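Local structure of probable transcriptional regulator, TetR family protein (Rhodococcus sp., 3BJB) at residues H24-A35 with Y62-V73. The protein probably binds cis-regulatory DNA as a transcription factor of the TetR family. Residues are numbered along the deposited sequence; the frame is centred on the assembly and turned at random.
Sequences HVRMLEAAIELA and YFPSKTHLFVAV. With SO4 (sulfate ion), chain L.
His24 meets Phe63 in an offset edge-to-face pair, the phenyl edge turned toward the imidazole face with the planes at 64°. Swinging CG anti to the backbone N (chi1 -155°) carries the imidazole out to this ring, and NE2 comes 3.5 Å from Phe63 CZ. Tyr62 CD2 lies at the imidazole edge, completing a small aromatic cluster. Three residues on, about one helical turn, the selenium of selenomethionine Met27 approaches the Phe63 ring edge, SE to CE2 3.9 Å, a Met-aromatic contact; its flexible chain bends at chi3 and also brings CE beside Tyr62. Leu28 sends CD1 to Phe63 CZ at 3.6 Å, while within 62-73 Leu69 CD1 sits over the centre of one Phe63 face. An alanine in place of Phe63 would probably open a gap among His24, Met27 and Leu28 and leave the imidazole without its edge-to-face partner. Ala31, whose lone methyl fits between larger side chains, lays CB against Leu69 CD2 (3.8 Å) and Val73 CG2. Ile32 reaches Val73 CG1 through its CG1, and Ala35 CB rests 3.6 Å from Phe70 CE1. The axes of segments 24-35 and 66-73 cross at -100°. Helix 22-37, first of the TetR DNA-binding domain, packs on the predicted helix-turn-helix's end (Tyr62, Phe63) and the start of helix 66-86, which runs toward the C-terminal domain. Because the buried contact relies on apolar and aromatic surfaces, its specificity probably comes from complementary shape.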
loop_
_atom_site.group_PDB
_atom_site.type_symbol
_atom_site.label_atom_id
_atom_site.label_comp_id
_atom_site.label_asym_id
_atom_site.label_seq_id
_atom_site.Cartn_x
_atom_site.Cartn_y
_atom_site.Cartn_z
ATOM N N HIS B 24 15.259 21.289 -12.977
ATOM C CA HIS B 24 14.764 20.152 -12.225
ATOM C C HIS B 24 13.744 20.566 -11.171
ATOM O O HIS B 24 12.694 19.911 -11.026
ATOM C CB HIS B 24 15.905 19.373 -11.585
ATOM C CG HIS B 24 15.574 17.939 -11.321
ATOM N ND1 HIS B 24 15.998 16.913 -12.140
ATOM C CD2 HIS B 24 14.834 17.360 -10.342
ATOM C CE1 HIS B 24 15.544 15.762 -11.671
ATOM N NE2 HIS B 24 14.833 16.006 -10.582
ATOM N N VAL B 25 14.032 21.654 -10.458
ATOM C CA VAL B 25 13.135 22.135 -9.399
ATOM C C VAL B 25 11.724 22.504 -9.888
ATOM O O VAL B 25 10.745 22.041 -9.296
ATOM C CB VAL B 25 13.755 23.299 -8.567
ATOM C CG1 VAL B 25 12.668 24.212 -7.962
ATOM C CG2 VAL B 25 14.671 22.748 -7.477
ATOM N N ARG B 26 11.625 23.321 -10.948
ATOM C CA ARG B 26 10.318 23.764 -11.486
ATOM C C ARG B 26 9.428 22.613 -11.973
ATOM O O ARG B 26 8.190 22.698 -11.937
ATOM C CB ARG B 26 10.502 24.767 -12.630
ATOM C CG ARG B 26 11.091 26.067 -12.181
ATOM C CD ARG B 26 10.778 27.208 -13.125
ATOM N NE ARG B 26 11.536 28.398 -12.713
ATOM C CZ ARG B 26 12.568 28.910 -13.386
ATOM N NH1 ARG B 26 12.949 28.353 -14.536
ATOM N NH2 ARG B 26 13.206 29.984 -12.915
HETATM N N MSE B 27 10.082 21.557 -12.454
HETATM C CA MSE B 27 9.412 20.352 -12.910
HETATM C C MSE B 27 8.692 19.725 -11.745
HETATM O O MSE B 27 7.483 19.554 -11.816
HETATM C CB MSE B 27 10.401 19.392 -13.580
HETATM C CG MSE B 27 10.950 19.968 -14.888
HETATM SE SE MSE B 27 11.814 18.710 -16.114
HETATM C CE MSE B 27 13.703 19.164 -15.729
ATOM N N LEU B 28 9.442 19.438 -10.672
ATOM C CA LEU B 28 8.912 18.960 -9.377
ATOM C C LEU B 28 7.841 19.878 -8.777
ATOM O O LEU B 28 6.774 19.409 -8.313
ATOM C CB LEU B 28 10.052 18.786 -8.377
ATOM C CG LEU B 28 10.882 17.490 -8.353
ATOM C CD1 LEU B 28 10.942 16.768 -9.681
ATOM C CD2 LEU B 28 12.300 17.734 -7.829
ATOM N N GLU B 29 8.133 21.181 -8.807
ATOM C CA GLU B 29 7.227 22.219 -8.336
ATOM C C GLU B 29 5.857 22.017 -8.953
ATOM O O GLU B 29 4.864 21.758 -8.239
ATOM C CB GLU B 29 7.756 23.589 -8.748
ATOM C CG GLU B 29 7.656 24.675 -7.682
ATOM C CD GLU B 29 8.626 24.445 -6.541
ATOM O OE1 GLU B 29 9.442 25.348 -6.271
ATOM O OE2 GLU B 29 8.578 23.350 -5.926
ATOM N N ALA B 30 5.835 22.093 -10.283
ATOM C CA ALA B 30 4.615 22.038 -11.076
ATOM C C ALA B 30 3.864 20.737 -10.894
ATOM O O ALA B 30 2.631 20.728 -10.870
ATOM C CB ALA B 30 4.936 22.236 -12.529
ATOM N N ALA B 31 4.612 19.640 -10.775
ATOM C CA ALA B 31 4.035 18.334 -10.574
ATOM C C ALA B 31 3.222 18.392 -9.285
ATOM O O ALA B 31 2.014 18.032 -9.290
ATOM C CB ALA B 31 5.096 17.286 -10.538
ATOM N N ILE B 32 3.851 18.935 -8.229
ATOM C CA ILE B 32 3.219 19.113 -6.912
ATOM C C ILE B 32 1.883 19.896 -6.937
ATOM O O ILE B 32 0.888 19.421 -6.363
ATOM C CB ILE B 32 4.207 19.701 -5.864
ATOM C CG1 ILE B 32 5.274 18.667 -5.507
ATOM C CG2 ILE B 32 3.470 20.169 -4.586
ATOM C CD1 ILE B 32 6.565 19.283 -5.048
ATOM N N GLU B 33 1.855 21.050 -7.604
ATOM C CA GLU B 33 0.621 21.832 -7.795
ATOM C C GLU B 33 -0.476 21.091 -8.547
ATOM O O GLU B 33 -1.662 21.217 -8.221
ATOM C CB GLU B 33 0.863 23.106 -8.609
ATOM C CG GLU B 33 2.249 23.670 -8.579
ATOM C CD GLU B 33 2.224 25.149 -8.850
ATOM O OE1 GLU B 33 2.276 25.544 -10.046
ATOM O OE2 GLU B 33 2.109 25.916 -7.869
ATOM N N LEU B 34 -0.105 20.347 -9.578
ATOM C CA LEU B 34 -1.137 19.636 -10.321
ATOM C C LEU B 34 -1.724 18.483 -9.527
ATOM O O LEU B 34 -2.941 18.291 -9.502
ATOM C CB LEU B 34 -0.657 19.241 -11.709
ATOM C CG LEU B 34 -0.807 20.499 -12.578
ATOM C CD1 LEU B 34 0.503 20.973 -13.277
ATOM C CD2 LEU B 34 -1.962 20.310 -13.544
ATOM N N ALA B 35 -0.867 17.747 -8.831
ATOM C CA ALA B 35 -1.339 16.662 -8.001
ATOM C C ALA B 35 -2.077 17.245 -6.821
ATOM O O ALA B 35 -2.898 16.555 -6.235
ATOM C CB ALA B 35 -0.198 15.797 -7.544
ATOM N N TYR B 62 13.732 13.730 -18.556
ATOM C CA TYR B 62 14.048 13.672 -17.149
ATOM C C TYR B 62 13.135 12.770 -16.324
ATOM O O TYR B 62 13.531 12.309 -15.258
ATOM C CB TYR B 62 14.223 15.073 -16.556
ATOM C CG TYR B 62 15.649 15.511 -16.672
ATOM C CD1 TYR B 62 16.064 16.363 -17.699
ATOM C CD2 TYR B 62 16.608 15.021 -15.788
ATOM C CE1 TYR B 62 17.428 16.749 -17.821
ATOM C CE2 TYR B 62 17.943 15.395 -15.887
ATOM C CZ TYR B 62 18.350 16.250 -16.905
ATOM O OH TYR B 62 19.673 16.593 -16.980
ATOM N N PHE B 63 11.924 12.508 -16.818
ATOM C CA PHE B 63 11.024 11.550 -16.152
ATOM C C PHE B 63 10.225 10.766 -17.196
ATOM O O PHE B 63 9.184 11.227 -17.654
ATOM C CB PHE B 63 10.108 12.230 -15.109
ATOM C CG PHE B 63 10.802 13.259 -14.253
ATOM C CD1 PHE B 63 11.423 12.895 -13.068
ATOM C CD2 PHE B 63 10.858 14.593 -14.648
ATOM C CE1 PHE B 63 12.082 13.844 -12.292
ATOM C CE2 PHE B 63 11.511 15.543 -13.867
ATOM C CZ PHE B 63 12.105 15.163 -12.687
ATOM N N PRO B 64 10.738 9.587 -17.600
ATOM C CA PRO B 64 10.166 8.830 -18.716
ATOM C C PRO B 64 8.662 8.575 -18.635
ATOM O O PRO B 64 8.007 8.545 -19.678
ATOM C CB PRO B 64 10.972 7.526 -18.703
ATOM C CG PRO B 64 12.318 7.950 -18.177
ATOM C CD PRO B 64 11.935 8.914 -17.060
ATOM N N SER B 65 8.105 8.383 -17.441
ATOM C CA SER B 65 6.661 8.437 -17.326
ATOM C C SER B 65 6.225 9.170 -16.082
ATOM O O SER B 65 7.040 9.593 -15.258
ATOM C CB SER B 65 5.998 7.047 -17.410
ATOM O OG SER B 65 6.357 6.216 -16.329
ATOM N N LYS B 66 4.911 9.285 -15.941
ATOM C CA LYS B 66 4.333 9.957 -14.810
ATOM C C LYS B 66 4.726 9.315 -13.488
ATOM O O LYS B 66 5.026 10.036 -12.540
ATOM C CB LYS B 66 2.826 10.001 -14.967
ATOM C CG LYS B 66 2.216 11.007 -14.075
ATOM C CD LYS B 66 0.876 11.395 -14.577
ATOM C CE LYS B 66 -0.178 10.349 -14.252
ATOM N NZ LYS B 66 -1.322 10.567 -15.164
ATOM N N THR B 67 4.708 7.978 -13.421
ATOM C CA THR B 67 5.055 7.275 -12.192
ATOM C C THR B 67 6.522 7.569 -11.819
ATOM O O THR B 67 6.855 7.663 -10.626
ATOM C CB THR B 67 4.737 5.733 -12.211
ATOM O OG1 THR B 67 5.335 5.153 -13.346
ATOM C CG2 THR B 67 3.237 5.431 -12.301
ATOM N N HIS B 68 7.372 7.784 -12.825
ATOM C CA HIS B 68 8.753 8.232 -12.565
ATOM C C HIS B 68 8.750 9.580 -11.865
ATOM O O HIS B 68 9.457 9.786 -10.876
ATOM C CB HIS B 68 9.579 8.414 -13.857
ATOM C CG HIS B 68 10.066 7.142 -14.481
ATOM N ND1 HIS B 68 9.258 6.336 -15.260
ATOM C CD2 HIS B 68 11.299 6.577 -14.500
ATOM C CE1 HIS B 68 9.967 5.310 -15.704
ATOM N NE2 HIS B 68 11.207 5.433 -15.260
ATOM N N LEU B 69 7.989 10.515 -12.421
ATOM C CA LEU B 69 7.961 11.868 -11.914
ATOM C C LEU B 69 7.499 11.888 -10.464
ATOM O O LEU B 69 8.196 12.437 -9.603
ATOM C CB LEU B 69 7.104 12.752 -12.799
ATOM C CG LEU B 69 6.725 14.121 -12.281
ATOM C CD1 LEU B 69 7.947 15.064 -12.291
ATOM C CD2 LEU B 69 5.599 14.639 -13.180
ATOM N N PHE B 70 6.361 11.251 -10.171
ATOM C CA PHE B 70 5.876 11.242 -8.789
ATOM C C PHE B 70 6.690 10.444 -7.761
ATOM O O PHE B 70 6.607 10.693 -6.564
ATOM C CB PHE B 70 4.403 10.925 -8.752
ATOM C CG PHE B 70 3.597 12.017 -9.266
ATOM C CD1 PHE B 70 3.429 13.165 -8.519
ATOM C CD2 PHE B 70 3.024 11.935 -10.536
ATOM C CE1 PHE B 70 2.672 14.234 -9.023
ATOM C CE2 PHE B 70 2.264 12.992 -11.040
ATOM C CZ PHE B 70 2.102 14.141 -10.284
ATOM N N VAL B 71 7.513 9.527 -8.236
ATOM C CA VAL B 71 8.491 8.874 -7.390
ATOM C C VAL B 71 9.591 9.862 -7.035
ATOM O O VAL B 71 9.986 9.963 -5.879
ATOM C CB VAL B 71 9.071 7.639 -8.076
ATOM C CG1 VAL B 71 10.389 7.216 -7.404
ATOM C CG2 VAL B 71 8.048 6.505 -8.050
ATOM N N ALA B 72 10.066 10.612 -8.024
ATOM C CA ALA B 72 11.025 11.690 -7.780
ATOM C C ALA B 72 10.418 12.782 -6.892
ATOM O O ALA B 72 11.142 13.395 -6.120
ATOM C CB ALA B 72 11.521 12.291 -9.097
ATOM N N VAL B 73 9.110 13.047 -7.013
ATOM C CA VAL B 73 8.461 14.050 -6.148
ATOM C C VAL B 73 8.506 13.552 -4.716
ATOM O O VAL B 73 8.900 14.290 -3.834
ATOM C CB VAL B 73 7.004 14.411 -6.563
ATOM C CG1 VAL B 73 6.245 15.026 -5.407
ATOM C CG2 VAL B 73 6.984 15.375 -7.731
HETATM S S SO4 L . 1.580 6.110 -15.902
HETATM O O1 SO4 L . 0.868 5.531 -14.760
HETATM O O2 SO4 L . 3.009 6.181 -15.575
HETATM O O3 SO4 L . 1.369 5.276 -17.094
HETATM O O4 SO4 L . 1.039 7.445 -16.174
#